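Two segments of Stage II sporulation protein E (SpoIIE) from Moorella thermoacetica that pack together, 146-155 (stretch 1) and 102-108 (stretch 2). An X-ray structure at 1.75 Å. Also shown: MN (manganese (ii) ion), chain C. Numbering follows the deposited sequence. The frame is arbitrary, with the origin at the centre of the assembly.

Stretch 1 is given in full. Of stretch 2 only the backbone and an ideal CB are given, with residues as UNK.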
ATOM      1  N   LEU A 146      -0.518  -7.231  -4.267  1.00 14.61           N
ATOM      2  CA  LEU A 146      -1.801  -6.630  -3.970  1.00 13.01           C
ATOM      3  C   LEU A 146      -1.607  -5.844  -2.652  1.00 10.54           C
ATOM      4  O   LEU A 146      -1.016  -6.382  -1.699  1.00 11.68           O
ATOM      5  CB  LEU A 146      -2.855  -7.730  -3.715  1.00 13.58           C
ATOM      6  CG  LEU A 146      -4.152  -7.232  -3.059  1.00 16.48           C
ATOM      7  CD1 LEU A 146      -5.032  -6.365  -3.989  1.00 14.91           C
ATOM      8  CD2 LEU A 146      -4.903  -8.456  -2.587  1.00 19.08           C
ATOM      9  N   ILE A 147      -2.062  -4.592  -2.596  1.00 10.77           N
ATOM     10  CA  ILE A 147      -1.988  -3.823  -1.366  1.00 10.58           C
ATOM     11  C   ILE A 147      -3.369  -3.188  -1.191  1.00 12.58           C
ATOM     12  O   ILE A 147      -3.908  -2.631  -2.135  1.00 14.44           O
ATOM     13  CB  ILE A 147      -0.887  -2.662  -1.393  1.00 13.51           C
ATOM     14  CG1 ILE A 147       0.506  -3.231  -1.796  1.00 11.88           C
ATOM     15  CG2 ILE A 147      -0.842  -1.925   0.011  1.00 13.08           C
ATOM     16  CD1 ILE A 147       1.652  -2.201  -1.934  1.00 22.01           C
ATOM     17  N   HIS A 148      -3.943  -3.261  -0.003  1.00 10.88           N
ATOM     18  CA  HIS A 148      -5.188  -2.532   0.206  1.00 13.11           C
ATOM     19  C   HIS A 148      -5.372  -2.045   1.632  1.00 11.21           C
ATOM     20  O   HIS A 148      -4.896  -2.646   2.581  1.00 12.15           O
ATOM     21  CB  HIS A 148      -6.408  -3.392  -0.260  1.00 14.18           C
ATOM     22  CG  HIS A 148      -6.582  -4.685   0.469  1.00 12.17           C
ATOM     23  ND1 HIS A 148      -7.213  -4.771   1.696  1.00 13.94           N
ATOM     24  CD2 HIS A 148      -6.220  -5.953   0.142  1.00 16.21           C
ATOM     25  CE1 HIS A 148      -7.231  -6.037   2.089  1.00 20.16           C
ATOM     26  NE2 HIS A 148      -6.622  -6.768   1.173  1.00 17.92           N
ATOM     27  N   SER A 149      -6.074  -0.922   1.782  1.00 11.46           N
ATOM     28  CA  SER A 149      -6.444  -0.481   3.136  1.00 12.80           C
ATOM     29  C   SER A 149      -7.515  -1.383   3.711  1.00 15.51           C
ATOM     30  O   SER A 149      -8.045  -2.268   3.021  1.00 13.78           O
ATOM     31  CB  SER A 149      -7.009   0.936   3.083  1.00 14.43           C
ATOM     32  OG  SER A 149      -8.235   0.977   2.374  1.00 15.13           O
ATOM     33  N   ASP A 150      -7.838  -1.172   4.991  1.00 12.61           N
ATOM     34  CA  ASP A 150      -8.835  -2.007   5.663  1.00 12.55           C
ATOM     35  C   ASP A 150     -10.258  -1.669   5.200  1.00 19.13           C
ATOM     36  O   ASP A 150     -11.227  -2.201   5.740  1.00 18.99           O
ATOM     37  CB  ASP A 150      -8.688  -1.870   7.178  1.00 14.48           C
ATOM     38  CG  ASP A 150      -8.985  -0.466   7.685  1.00 21.87           C
ATOM     39  OD1 ASP A 150      -9.373   0.420   6.891  1.00 15.94           O
ATOM     40  OD2 ASP A 150      -8.837  -0.266   8.889  1.00 19.04           O
ATOM     41  N   GLY A 151     -10.382  -0.770   4.229  1.00 14.77           N
ATOM     42  CA  GLY A 151     -11.617  -0.645   3.452  1.00 15.38           C
ATOM     43  C   GLY A 151     -11.998  -1.950   2.755  1.00 21.20           C
ATOM     44  O   GLY A 151     -13.166  -2.157   2.392  1.00 18.55           O
ATOM     45  N   ILE A 152     -11.017  -2.825   2.547  1.00 14.50           N
ATOM     46  CA  ILE A 152     -11.285  -4.210   2.095  1.00 15.17           C
ATOM     47  C   ILE A 152     -10.789  -5.189   3.166  1.00 18.96           C
ATOM     48  O   ILE A 152      -9.678  -5.082   3.646  1.00 19.87           O
ATOM     49  CB  ILE A 152     -10.607  -4.520   0.744  1.00 16.35           C
ATOM     50  CG1 ILE A 152     -11.209  -3.645  -0.361  1.00 18.54           C
ATOM     51  CG2 ILE A 152     -10.739  -6.016   0.356  1.00 18.59           C
ATOM     52  CD1 ILE A 152     -10.444  -3.674  -1.645  1.00 22.30           C
ATOM     53  N   GLN A 153     -11.641  -6.110   3.586  1.00 19.83           N
ATOM     54  CA  GLN A 153     -11.277  -7.048   4.646  1.00 27.19           C
ATOM     55  C   GLN A 153     -10.077  -7.929   4.250  1.00 25.06           C
ATOM     56  O   GLN A 153      -9.949  -8.343   3.116  1.00 22.02           O
ATOM     57  CB  GLN A 153     -12.492  -7.923   5.020  1.00 38.67           C
ATOM     58  CG  GLN A 153     -12.301  -8.742   6.303  1.00 68.27           C
ATOM     59  CD  GLN A 153     -12.127  -7.859   7.542  1.00 85.29           C
ATOM     60  OE1 GLN A 153     -11.133  -7.148   7.666  1.00 89.05           O
ATOM     61  NE2 GLN A 153     -13.091  -7.900   8.453  1.00 89.42           N
ATOM     62  N   GLU A 154      -9.178  -8.198   5.193  1.00 25.38           N
ATOM     63  CA  GLU A 154      -8.053  -9.072   4.934  1.00 28.09           C
ATOM     64  C   GLU A 154      -8.567 -10.405   4.375  1.00 28.57           C
ATOM     65  O   GLU A 154      -9.536 -10.983   4.907  1.00 28.81           O
ATOM     66  CB  GLU A 154      -7.292  -9.310   6.248  1.00 42.98           C
ATOM     67  CG  GLU A 154      -5.962  -9.958   6.095  1.00 51.90           C
ATOM     68  CD  GLU A 154      -6.046 -11.461   6.091  1.00 60.37           C
ATOM     69  OE1 GLU A 154      -6.854 -12.018   6.864  1.00 65.74           O
ATOM     70  OE2 GLU A 154      -5.293 -12.078   5.309  1.00 60.19           O
ATOM     71  N   GLY A 155      -7.965 -10.858   3.282  1.00 29.86           N
ATOM     72  CA  GLY A 155      -8.314 -12.137   2.683  1.00 29.38           C
ATOM     73  C   GLY A 155      -9.590 -12.189   1.852  1.00 32.29           C
ATOM     74  O   GLY A 155      -9.943 -13.244   1.359  1.00 30.84           O
ATOM     75  N   UNK A 102       0.708  -0.473  11.145  1.00 14.95           N
ATOM     76  CA  UNK A 102      -0.730  -0.405  11.249  1.00 18.28           C
ATOM     77  C   UNK A 102      -1.373  -1.531  10.455  1.00 20.49           C
ATOM     78  O   UNK A 102      -0.804  -2.606  10.361  1.00 32.04           O
ATOM     79  CB  UNK A 102      -1.239   0.955  10.766  1.00 18.28           C
ATOM     80  N   UNK A 103      -2.564  -1.312   9.916  1.00 16.58           N
ATOM     81  CA  UNK A 103      -3.316  -2.449   9.368  1.00 19.09           C
ATOM     82  C   UNK A 103      -3.587  -2.371   7.864  1.00 22.27           C
ATOM     83  O   UNK A 103      -4.600  -2.817   7.395  1.00 24.92           O
ATOM     84  CB  UNK A 103      -4.653  -2.568  10.103  1.00 19.09           C
ATOM     85  N   UNK A 104      -2.662  -1.832   7.105  1.00 12.66           N
ATOM     86  CA  UNK A 104      -2.765  -1.970   5.671  1.00 12.02           C
ATOM     87  C   UNK A 104      -2.438  -3.463   5.325  1.00 12.87           C
ATOM     88  O   UNK A 104      -1.638  -4.105   6.011  1.00 15.34           O
ATOM     89  CB  UNK A 104      -1.825  -0.993   4.961  1.00 12.02           C
ATOM     90  N   UNK A 105      -3.060  -4.011   4.301  1.00 11.92           N
ATOM     91  CA  UNK A 105      -2.816  -5.412   3.950  1.00 12.03           C
ATOM     92  C   UNK A 105      -2.001  -5.532   2.686  1.00 14.21           C
ATOM     93  O   UNK A 105      -2.293  -4.863   1.686  1.00 15.14           O
ATOM     94  CB  UNK A 105      -4.138  -6.163   3.784  1.00 12.03           C
ATOM     95  N   UNK A 106      -0.983  -6.397   2.727  1.00 13.26           N
ATOM     96  CA  UNK A 106      -0.176  -6.672   1.533  1.00 13.05           C
ATOM     97  C   UNK A 106      -0.196  -8.139   1.257  1.00 11.94           C
ATOM     98  O   UNK A 106      -0.085  -8.925   2.185  1.00 12.21           O
ATOM     99  CB  UNK A 106       1.264  -6.181   1.696  1.00 13.05           C
ATOM    100  N   UNK A 107      -0.340  -8.531  -0.014  1.00 12.20           N
ATOM    101  CA  UNK A 107      -0.179  -9.962  -0.350  1.00 15.29           C
ATOM    102  C   UNK A 107       0.670 -10.019  -1.602  1.00 14.63           C
ATOM    103  O   UNK A 107       0.449  -9.250  -2.537  1.00 15.03           O
ATOM    104  CB  UNK A 107      -1.522 -10.665  -0.558  1.00 15.29           C
ATOM    105  N   UNK A 108       1.606 -10.953  -1.615  1.00 12.14           N
ATOM    106  CA  UNK A 108       2.532 -11.083  -2.716  1.00 13.80           C
ATOM    107  C   UNK A 108       2.422 -12.514  -3.243  1.00 16.19           C
ATOM    108  O   UNK A 108       2.697 -13.474  -2.534  1.00 17.33           O
ATOM    109  CB  UNK A 108       3.961 -10.746  -2.286  1.00 13.80           C
TER
HETATM  110 MN    MN C1195      -9.704   2.510   6.948  1.00 18.04          MN

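Strand 105-108 runs antiparallel to strand 146-148, so the backbone fixes much of the contact.

Position 102 has a phi of 98°, which by itself favours glycine, and an ideal CB there would find nothing of stretch 1 within 5.5 Å. The residue is Gly 102.

At position 103 the CA-to-CB bond points sideways, and the ideal CB lies 4.9 Å from Asp 150 OD2. A carboxylate at that range suits an amide, asparagine or perhaps glutamine, or a longer cation. Asn 103 ND2 donates to Asp 150 OD2 at 2.8 Å, while OD1 accepts from a water that in turn accepts from Asp 150 N. Asp 150 OD1 binds the manganese ion at 2.1 Å, so Asn 103 holds the other oxygen of a metal ligand.

Position 104 also points sideways, its ideal CB 4.2 Å from His 148 O and 5.1 Å from Ile 147 CG2. The methyl nearby favours an aliphatic group; valine, isoleucine or leucine would be reasonable. Ile 104 places CG2 3.6 Å from Ile 147 CG2, and its CD1 reaches to 3.9 Å from Ser 149 CA.

Position 105 pairs with His 148 through two backbone hydrogen bonds, N of 105 to His 148 O and His 148 N to O of 105, each 2.9 Å. Its ideal CB sits 3.5 Å from His 148 CE1, over the imidazole, with Glu 154 CG 4.8 Å away. A flat or long side chain that can run on from the His 148 ring toward Glu 154 would suit: histidine, another aromatic, or arginine. His 105 lays its CB over the face of the His 148 ring, 3.8 Å from the centroid, and takes Glu 154 CB over a face of its own ring at the same distance from its centroid. A water links its NE2 to Gln 153 OE1.

Position 106 turns to the face shared with Ile 147, the ideal CB 4.6 Å from Ile 147 CG1. A beta-branched aliphatic fits this strand site, and Val 106 brings CG2 to 4.1 Å from Ile 147 CG2.

Position 107 returns to the face of Leu 146 and His 148, paired by two 2.8 Å backbone hydrogen bonds, N of 107 to Leu 146 O and Leu 146 N to O of 107. A long chain with a positive end could look to Glu 154. Lys 107 CB meets Leu 146 CB at 4.5 Å; the rest heads toward Glu 154, NZ ending 4.0 Å from Glu 154 OE2, beyond a salt bridge.

Position 108 points away; it is Ile 108.

Stretch 2 (102-108) GNIHVKI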
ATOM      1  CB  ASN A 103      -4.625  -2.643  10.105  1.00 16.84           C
ATOM      2  CG  ASN A 103      -5.606  -1.530   9.830  1.00 24.58           C
ATOM      3  OD1 ASN A 103      -5.217  -0.458   9.358  1.00 23.93           O
ATOM      4  ND2 ASN A 103      -6.884  -1.774  10.119  1.00 24.24           N
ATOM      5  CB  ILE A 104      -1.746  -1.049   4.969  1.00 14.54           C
ATOM      6  CG1 ILE A 104      -1.982   0.423   5.346  1.00 15.28           C
ATOM      7  CG2 ILE A 104      -1.793  -1.266   3.450  1.00 12.95           C
ATOM      8  CD1 ILE A 104      -3.319   1.031   4.882  1.00 15.75           C
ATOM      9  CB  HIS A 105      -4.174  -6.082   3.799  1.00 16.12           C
ATOM     10  CG  HIS A 105      -4.984  -6.006   5.049  1.00 14.81           C
ATOM     11  ND1 HIS A 105      -4.583  -6.610   6.224  1.00 17.02           N
ATOM     12  CD2 HIS A 105      -6.145  -5.370   5.327  1.00 16.95           C
ATOM     13  CE1 HIS A 105      -5.469  -6.351   7.169  1.00 24.39           C
ATOM     14  NE2 HIS A 105      -6.426  -5.600   6.652  1.00 20.41           N
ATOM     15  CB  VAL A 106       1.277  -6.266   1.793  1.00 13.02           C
ATOM     16  CG1 VAL A 106       2.185  -6.656   0.583  1.00 11.55           C
ATOM     17  CG2 VAL A 106       1.349  -4.735   2.050  1.00 15.86           C
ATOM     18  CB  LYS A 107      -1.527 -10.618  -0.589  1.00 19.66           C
ATOM     19  CG  LYS A 107      -1.485 -12.183  -0.462  1.00 24.09           C
ATOM     20  CD  LYS A 107      -2.880 -12.748  -0.360  1.00 33.58           C
ATOM     21  CE  LYS A 107      -3.568 -12.325   0.922  1.00 31.46           C
ATOM     22  NZ  LYS A 107      -3.085 -13.065   2.114  1.00 30.02           N
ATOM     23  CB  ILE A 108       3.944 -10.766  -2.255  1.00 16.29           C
ATOM     24  CG1 ILE A 108       3.992  -9.323  -1.725  1.00 17.59           C
ATOM     25  CG2 ILE A 108       4.948 -11.026  -3.399  1.00 20.24           C
ATOM     26  CD1 ILE A 108       5.291  -8.933  -0.993  1.00 19.72           C
TER
HETATM   27  O   HOH W   1      -6.253   0.500   6.629  1.00 13.74           O
HETATM   28  O   HOH W   2      -8.900  -5.255   7.886  1.00 44.84           O
HETATM   29  O   HOH W   3      -9.708   2.448   9.185  1.00 17.41           O
HETATM   30  O   HOH W   4     -10.411   4.508   7.649  1.00 19.24           O
HETATM   31  O   HOH W   5      -9.760   3.055   4.821  1.00 15.15           O
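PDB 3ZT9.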